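Local atomic coordinates of SusD homolog (Bacteroides thetaiotaomicron VPI-5482, PDB entry 3IHV), a protein that probably binds sugars or glycans at the outer membrane surface, as other members of the SusD family of carbohydrate-uptake proteins do. Residues S52-S57 against N61-P66; T226-V231 against L402-A407; N362-T367 against S499-V504. One frame throughout, in Å; residues are numbered along the deposited sequence.

Contact 1 (S52-S57 against N61-P66); sequences SQVEGS and NFRIIP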
# COMPACT_ATOMS: atom_id res chain seq x y z
N SER A 52 2.40 4.24 -13.02
CA SER A 52 2.31 2.87 -13.41
C SER A 52 0.98 2.52 -14.04
O SER A 52 -0.04 3.23 -13.85
CB SER A 52 2.61 1.93 -12.22
OG SER A 52 1.55 1.91 -11.32
N GLN A 53 1.01 1.41 -14.77
CA GLN A 53 -0.17 0.90 -15.44
C GLN A 53 0.00 -0.58 -15.67
O GLN A 53 1.13 -1.13 -15.61
CB GLN A 53 -0.38 1.62 -16.80
CG GLN A 53 0.76 1.43 -17.82
CD GLN A 53 0.45 2.02 -19.19
OE1 GLN A 53 -0.70 2.11 -19.57
NE2 GLN A 53 1.50 2.36 -19.95
N VAL A 54 -1.10 -1.23 -16.01
CA VAL A 54 -1.02 -2.64 -16.33
C VAL A 54 -0.38 -2.82 -17.73
O VAL A 54 -0.47 -1.95 -18.58
CB VAL A 54 -2.40 -3.29 -16.27
CG1 VAL A 54 -3.30 -2.85 -17.48
CG2 VAL A 54 -2.25 -4.80 -16.23
N GLU A 55 0.26 -3.97 -17.94
CA GLU A 55 0.87 -4.33 -19.21
C GLU A 55 -0.16 -4.35 -20.35
O GLU A 55 -1.34 -4.64 -20.13
CB GLU A 55 1.47 -5.75 -19.09
CG GLU A 55 2.19 -6.28 -20.31
CD GLU A 55 1.31 -6.84 -21.42
OE1 GLU A 55 0.13 -7.24 -21.18
OE2 GLU A 55 1.84 -6.87 -22.56
N GLY A 56 0.33 -4.09 -21.55
CA GLY A 56 -0.49 -4.24 -22.78
C GLY A 56 -1.07 -2.94 -23.31
O GLY A 56 -0.93 -1.88 -22.70
N SER A 57 -1.73 -3.02 -24.46
CA SER A 57 -2.29 -1.80 -25.06
C SER A 57 -3.77 -1.61 -24.82
O SER A 57 -4.28 -0.49 -25.06
CB SER A 57 -2.05 -1.82 -26.58
OG SER A 57 -2.65 -2.95 -27.15
N ASN A 61 -8.85 -9.28 -20.32
CA ASN A 61 -8.45 -10.19 -19.23
C ASN A 61 -8.14 -9.41 -17.94
O ASN A 61 -8.97 -8.60 -17.49
CB ASN A 61 -7.26 -11.12 -19.65
CG ASN A 61 -7.55 -11.99 -20.90
OD1 ASN A 61 -8.63 -12.60 -21.06
ND2 ASN A 61 -6.54 -12.11 -21.76
N PHE A 62 -6.98 -9.65 -17.31
CA PHE A 62 -6.60 -9.00 -16.07
C PHE A 62 -6.43 -7.48 -16.19
O PHE A 62 -6.26 -6.81 -15.18
CB PHE A 62 -5.29 -9.63 -15.52
CG PHE A 62 -4.12 -9.57 -16.49
CD1 PHE A 62 -3.36 -8.42 -16.61
CD2 PHE A 62 -3.78 -10.68 -17.26
CE1 PHE A 62 -2.29 -8.35 -17.46
CE2 PHE A 62 -2.70 -10.61 -18.15
CZ PHE A 62 -1.95 -9.44 -18.22
N ARG A 63 -6.51 -6.93 -17.41
CA ARG A 63 -6.34 -5.51 -17.58
C ARG A 63 -7.60 -4.71 -17.28
O ARG A 63 -7.55 -3.48 -17.21
CB ARG A 63 -5.87 -5.23 -19.00
CG ARG A 63 -4.51 -5.86 -19.30
CD ARG A 63 -4.18 -5.78 -20.77
NE ARG A 63 -3.10 -6.73 -21.11
CZ ARG A 63 -3.26 -8.01 -21.40
NH1 ARG A 63 -4.47 -8.59 -21.41
NH2 ARG A 63 -2.18 -8.75 -21.72
N ILE A 64 -8.71 -5.40 -17.03
CA ILE A 64 -9.98 -4.68 -16.91
C ILE A 64 -10.07 -3.72 -15.72
O ILE A 64 -10.57 -2.59 -15.87
CB ILE A 64 -11.20 -5.64 -16.98
CG1 ILE A 64 -12.50 -4.84 -17.25
CG2 ILE A 64 -11.27 -6.53 -15.74
CD1 ILE A 64 -13.73 -5.70 -17.40
N ILE A 65 -9.56 -4.12 -14.56
CA ILE A 65 -9.59 -3.25 -13.39
C ILE A 65 -8.59 -2.10 -13.51
O ILE A 65 -8.97 -0.95 -13.34
CB ILE A 65 -9.48 -4.03 -12.06
CG1 ILE A 65 -10.78 -4.86 -11.83
CG2 ILE A 65 -9.28 -3.08 -10.89
CD1 ILE A 65 -10.66 -5.95 -10.75
N PRO A 66 -7.31 -2.41 -13.83
CA PRO A 66 -6.33 -1.32 -13.95
C PRO A 66 -6.62 -0.29 -15.02
O PRO A 66 -6.06 0.80 -14.96
CB PRO A 66 -5.04 -2.07 -14.28
CG PRO A 66 -5.22 -3.41 -13.66
CD PRO A 66 -6.66 -3.73 -13.95
O HOH W 1 -3.44 0.70 -16.10
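The phenyl ring of F62 is met at its edge, almost in its plane, by a methyl of V54, with V54 CG2 lying 3.8 Å from F62 CE1, while one of its faces lies against the guanidinium of R63, displaced toward the rim. The guanidinium has the CZ end of that ring over one face and the carboxylate of E55 at its edge. In this salt bridge R63 grips side-on and spends two nitrogens on a single oxygen: R63 NH2 stands 2.8 Å from E55 OE1 in a fairly straight bond (158°), and NE is 3.3 Å from the same atom. Both nitrogens reach OE1 nearly in the guanidinium plane, although the carboxylate is turned 64° from it. R63 NE also makes a weak bond to the backbone O of E55, at 2.9 Å. E55 brings its acid to this edge by placing CG anti to the backbone N (chi1 -178°) and then bending at chi2. NH1 bonds to the backbone O of E60, so the guanidinium is held from several directions; an alanine in place of R63 would probably leave the E55 carboxylate without this salt-bridge mate and freer to turn. Here the chain leaves strand 52-54, one half of a two-stranded antiparallel sheet with 302-304, and curls back through a short 3-10 segment around F62 and R63. G56 suits that bend, since a CB there would run into the preceding carbonyl O and into R63 NE. On the strand itself, V54 packs against the returning chain: V54 CB touches P66 CB at 3.5 Å, and V54 CG1 rests 3.7 Å from R63 CG. Nearby a water accepts from V54 N and donates to P66 O, linking the two backbones.

Contact 2 (T226-V231 against L402-A407); sequences TARILV and LLYAEA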
# COMPACT_ATOMS: atom_id res chain seq x y z
N THR A 226 -0.33 14.52 15.09
CA THR A 226 -0.11 13.10 15.27
C THR A 226 1.29 12.72 14.79
O THR A 226 2.06 12.06 15.50
CB THR A 226 -1.17 12.30 14.53
OG1 THR A 226 -2.45 12.72 15.01
CG2 THR A 226 -1.00 10.80 14.80
N ALA A 227 1.64 13.13 13.57
CA ALA A 227 2.99 12.82 13.04
C ALA A 227 4.08 13.42 13.93
O ALA A 227 5.12 12.78 14.14
CB ALA A 227 3.17 13.33 11.62
N ARG A 228 3.88 14.63 14.44
CA ARG A 228 4.84 15.26 15.35
C ARG A 228 5.21 14.35 16.53
O ARG A 228 6.38 14.24 16.91
CB ARG A 228 4.28 16.59 15.87
CG ARG A 228 5.20 17.40 16.78
CD ARG A 228 4.43 18.58 17.43
NE ARG A 228 4.13 19.65 16.48
CZ ARG A 228 3.17 20.56 16.62
NH1 ARG A 228 2.32 20.50 17.64
NH2 ARG A 228 3.01 21.49 15.70
N ILE A 229 4.20 13.71 17.13
CA ILE A 229 4.43 12.84 18.29
C ILE A 229 5.39 11.74 17.86
O ILE A 229 6.41 11.46 18.54
CB ILE A 229 3.07 12.20 18.79
CG1 ILE A 229 2.20 13.30 19.41
CG2 ILE A 229 3.31 11.06 19.80
CD1 ILE A 229 0.75 12.91 19.61
N LEU A 230 5.09 11.15 16.71
CA LEU A 230 5.93 10.05 16.19
C LEU A 230 7.35 10.51 15.84
O LEU A 230 8.34 9.87 16.23
CB LEU A 230 5.26 9.40 15.00
CG LEU A 230 6.08 8.32 14.27
CD1 LEU A 230 6.57 7.24 15.23
CD2 LEU A 230 5.27 7.70 13.09
N VAL A 231 7.44 11.64 15.13
CA VAL A 231 8.74 12.17 14.70
C VAL A 231 9.58 12.58 15.90
O VAL A 231 10.77 12.20 16.02
CB VAL A 231 8.55 13.29 13.63
CG1 VAL A 231 9.94 13.93 13.29
CG2 VAL A 231 7.88 12.72 12.39
N LEU A 402 6.86 12.32 4.96
CA LEU A 402 6.32 13.12 3.85
C LEU A 402 4.90 13.63 4.19
O LEU A 402 4.55 14.78 3.87
CB LEU A 402 6.33 12.32 2.56
CG LEU A 402 7.72 12.00 2.01
CD1 LEU A 402 7.67 11.22 0.69
CD2 LEU A 402 8.53 13.27 1.80
N LEU A 403 4.11 12.80 4.89
CA LEU A 403 2.77 13.24 5.33
C LEU A 403 2.85 14.40 6.30
O LEU A 403 2.01 15.32 6.29
CB LEU A 403 2.00 12.09 5.99
CG LEU A 403 1.54 10.98 5.04
CD1 LEU A 403 1.01 9.79 5.84
CD2 LEU A 403 0.43 11.55 4.09
N TYR A 404 3.84 14.33 7.20
CA TYR A 404 4.07 15.40 8.16
C TYR A 404 4.36 16.71 7.43
O TYR A 404 3.73 17.74 7.70
CB TYR A 404 5.23 14.98 9.07
CG TYR A 404 5.57 15.89 10.24
CD1 TYR A 404 4.58 16.57 10.95
CD2 TYR A 404 6.88 15.99 10.69
CE1 TYR A 404 4.90 17.37 12.04
CE2 TYR A 404 7.20 16.77 11.78
CZ TYR A 404 6.20 17.45 12.46
OH TYR A 404 6.53 18.23 13.55
N ALA A 405 5.26 16.66 6.46
CA ALA A 405 5.59 17.84 5.68
C ALA A 405 4.36 18.34 4.95
O ALA A 405 4.08 19.55 4.97
CB ALA A 405 6.70 17.55 4.68
N GLU A 406 3.64 17.42 4.31
CA GLU A 406 2.43 17.78 3.55
C GLU A 406 1.41 18.47 4.45
O GLU A 406 0.90 19.54 4.15
CB GLU A 406 1.81 16.53 2.89
CG GLU A 406 0.55 16.81 2.11
CD GLU A 406 -0.08 15.58 1.53
OE1 GLU A 406 0.51 14.45 1.61
OE2 GLU A 406 -1.17 15.76 0.93
N ALA A 407 1.11 17.84 5.58
CA ALA A 407 0.06 18.34 6.48
C ALA A 407 0.44 19.66 7.13
O ALA A 407 -0.42 20.56 7.27
CB ALA A 407 -0.28 17.28 7.58
O HOH W 2 5.35 20.47 14.12
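Y404 spans the gap to helix 219-232, and its CB already touches the other helix, lying 3.7 Å from A227 CB. With CG anti to the backbone N (chi1 -174°), the ring projects away from its own helix. Y404 CD1 comes within 3.6 Å of A227 CB, and across the ring Y404 CD2 meets V231 CG2 at 3.8 Å. Further out, Y404 CE1 reaches 3.8 Å from R228 N, so that one face of the phenol lies over the peptide linking A227 to R228. Alanine suits this place because its small CB lets the ring lie close to the backbone; V231 brings its methyl obliquely toward CD2, on the same side of the ring plane as A227. The axes of the two short helical segments approach to 9.6 Å and cross at -138°, a roughly antiparallel pair in a largely helical protein, consistent with the placing of the SusD family in the TPR clan. A407 extends the same interface, packing on W220, A223 and A224, while V231 leans on L401. At the tip, Y404 OH rests 3.6 Å from R228 CG, so the arginine's aliphatic stem flanks the phenol oxygen, and the guanidinium plane is turned 76° from the ring. No direct hydrogen bond joins the two residues. Instead, a water 2.6 Å from Y404 OH accepts from R228 NE at 2.8 Å, giving the polar end of the tyrosine a partner beside the partly exposed R228. R228 is modelled in two conformers, so the arginine half of that bridge is the less certain.

Contact 3 (N362-T367 against S499-V504); sequences NKQNYT and SPNYSV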
# COMPACT_ATOMS: atom_id res chain seq x y z
N ASN A 362 9.56 -0.81 -26.48
CA ASN A 362 10.03 -1.72 -25.43
C ASN A 362 10.21 -1.04 -24.09
O ASN A 362 10.11 -1.68 -23.04
CB ASN A 362 11.34 -2.41 -25.85
CG ASN A 362 11.14 -3.47 -26.97
OD1 ASN A 362 10.03 -3.69 -27.43
ND2 ASN A 362 12.21 -4.11 -27.38
N LYS A 363 10.47 0.27 -24.11
CA LYS A 363 10.57 1.01 -22.87
C LYS A 363 9.27 0.95 -22.05
O LYS A 363 9.29 1.06 -20.80
CB LYS A 363 10.98 2.45 -23.13
CG LYS A 363 12.43 2.53 -23.47
CD LYS A 363 12.88 3.90 -23.92
CE LYS A 363 14.40 3.93 -24.05
NZ LYS A 363 14.97 5.20 -24.59
N GLN A 364 8.14 0.73 -22.73
CA GLN A 364 6.88 0.62 -22.05
C GLN A 364 6.77 -0.62 -21.15
O GLN A 364 5.84 -0.73 -20.34
CB GLN A 364 5.72 0.65 -23.07
CG GLN A 364 5.69 1.92 -23.91
CD GLN A 364 4.65 1.85 -25.02
OE1 GLN A 364 3.72 2.66 -25.05
NE2 GLN A 364 4.80 0.87 -25.94
N ASN A 365 7.73 -1.54 -21.30
CA ASN A 365 7.74 -2.78 -20.55
C ASN A 365 8.57 -2.73 -19.27
O ASN A 365 8.60 -3.73 -18.56
CB ASN A 365 8.17 -3.95 -21.43
CG ASN A 365 7.09 -4.36 -22.41
OD1 ASN A 365 5.91 -4.33 -22.08
ND2 ASN A 365 7.50 -4.82 -23.59
N TYR A 366 9.23 -1.61 -18.97
CA TYR A 366 9.95 -1.45 -17.69
C TYR A 366 8.98 -1.79 -16.56
O TYR A 366 7.76 -1.56 -16.67
CB TYR A 366 10.37 0.01 -17.44
CG TYR A 366 11.53 0.61 -18.21
CD1 TYR A 366 12.07 0.01 -19.35
CD2 TYR A 366 12.02 1.86 -17.83
CE1 TYR A 366 13.11 0.61 -20.05
CE2 TYR A 366 13.02 2.46 -18.50
CZ TYR A 366 13.55 1.86 -19.63
OH TYR A 366 14.58 2.46 -20.30
N THR A 367 9.54 -2.31 -15.47
CA THR A 367 8.77 -2.75 -14.31
C THR A 367 9.33 -2.11 -13.04
O THR A 367 10.38 -1.45 -13.07
CB THR A 367 8.86 -4.28 -14.13
OG1 THR A 367 10.24 -4.66 -13.88
CG2 THR A 367 8.35 -5.01 -15.38
N SER A 499 0.02 5.15 -31.29
CA SER A 499 0.05 5.85 -30.03
C SER A 499 0.72 5.04 -28.96
O SER A 499 0.78 3.81 -29.03
CB SER A 499 -1.38 6.12 -29.60
OG SER A 499 -2.06 4.90 -29.38
N PRO A 500 1.25 5.71 -27.95
CA PRO A 500 1.83 4.94 -26.86
C PRO A 500 0.72 4.23 -26.07
O PRO A 500 -0.42 4.66 -26.09
CB PRO A 500 2.46 6.03 -25.99
CG PRO A 500 1.59 7.20 -26.21
CD PRO A 500 1.18 7.14 -27.64
N ASN A 501 1.07 3.15 -25.39
CA ASN A 501 0.11 2.44 -24.53
C ASN A 501 -0.32 3.25 -23.32
O ASN A 501 0.52 3.61 -22.48
CB ASN A 501 0.71 1.17 -23.94
CG ASN A 501 1.12 0.15 -24.97
OD1 ASN A 501 0.67 0.16 -26.12
ND2 ASN A 501 2.03 -0.76 -24.55
N TYR A 502 -1.62 3.50 -23.16
CA TYR A 502 -2.13 4.15 -21.93
C TYR A 502 -3.63 3.95 -21.91
O TYR A 502 -4.42 4.90 -21.90
CB TYR A 502 -1.73 5.65 -21.83
CG TYR A 502 -1.84 6.17 -20.42
CD1 TYR A 502 -1.09 5.60 -19.40
CD2 TYR A 502 -2.66 7.23 -20.12
CE1 TYR A 502 -1.20 6.08 -18.11
CE2 TYR A 502 -2.78 7.69 -18.86
CZ TYR A 502 -2.07 7.15 -17.85
OH TYR A 502 -2.22 7.63 -16.55
N SER A 503 -4.02 2.67 -21.88
CA SER A 503 -5.42 2.29 -22.01
C SER A 503 -6.32 2.86 -20.93
O SER A 503 -7.47 3.21 -21.17
CB SER A 503 -5.52 0.76 -22.07
OG SER A 503 -6.88 0.38 -22.23
N VAL A 504 -5.78 3.03 -19.73
CA VAL A 504 -6.53 3.62 -18.62
C VAL A 504 -7.18 4.95 -19.01
O VAL A 504 -8.29 5.22 -18.58
CB VAL A 504 -5.68 3.73 -17.31
CG1 VAL A 504 -4.46 4.68 -17.50
CG2 VAL A 504 -6.53 4.16 -16.13
O HOH W 3 3.22 4.33 -22.88
O HOH W 4 3.00 -0.84 -21.47
O HOH W 5 3.05 0.38 -28.28
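Q364 and N501 make the tight part of this contact: the side-chain oxygen OE1 of Q364 accepts from the backbone N of N501 at 2.7 Å, with an N-H...O angle of 157°. The donor is tilted 21° from the carbonyl plane, a modest departure that still leaves a short bond. Beside it Q364 OE1 lies 3.5 Å from P500 CA, so P500 lies alongside the acceptor through CA and CB. Glutamine suits the place because its chain, extended beyond CG, carries an amide across a gap that the backbones do not close; Q364 CA and N501 CA, the closest such pair, are 7.4 Å apart. The two side chains cross at about a right angle, yet their amide planes are only 19° apart, and Q364 NE2 lies 3.5 Å from N501 ND2. Both atoms are donors, so each must look elsewhere for acceptors, and NE2 has one in the backbone O of K361.

Around this direct bond the contact is watery. One water donates to Q364 OE1 and to N501 O, both at 2.8 Å, and so doubles the link. A second lies 3.0 Å from Q364 NE2, from which it accepts, and donates to N501 OD1 at 3.2 Å, so the two amides are also bridged by solvent. A third donates to the backbone O of Q364 and accepts from N501 ND2. P500 also packs on L490 and on W494, one of the residues that bind a sodium ion. What meets here is a type I beta turn, K363 to Y366, with Q364 at its second position, following the weakly bonded helix 360-363, and the irregular loop between helices 479-493 and 504-507: a water-bridged loop-to-loop contact within the SusD family region.

How the contacts relate
Contacts 1 and 3 are neighbours, their centres 10 Å apart on one side of the chain's centre, although their segments lie far apart in the sequence. They touch directly: Q53 NE2 lies 3.0 Å from N501 O, probably a hydrogen bond, and S57 CB packs 3.4 Å from N501 OD1. N501 therefore meets Q364 on one hand and Q53 and S57 on the other. Contact 2 stands apart, its centre 34 Å from that of contact 1 and 35 Å from that of contact 3, with nearest atoms about 16 and 19 Å away. Along the chain its segments alternate with those of contact 3. A bound sodium ion lies about 7 Å from the side chain of P500 in contact 3.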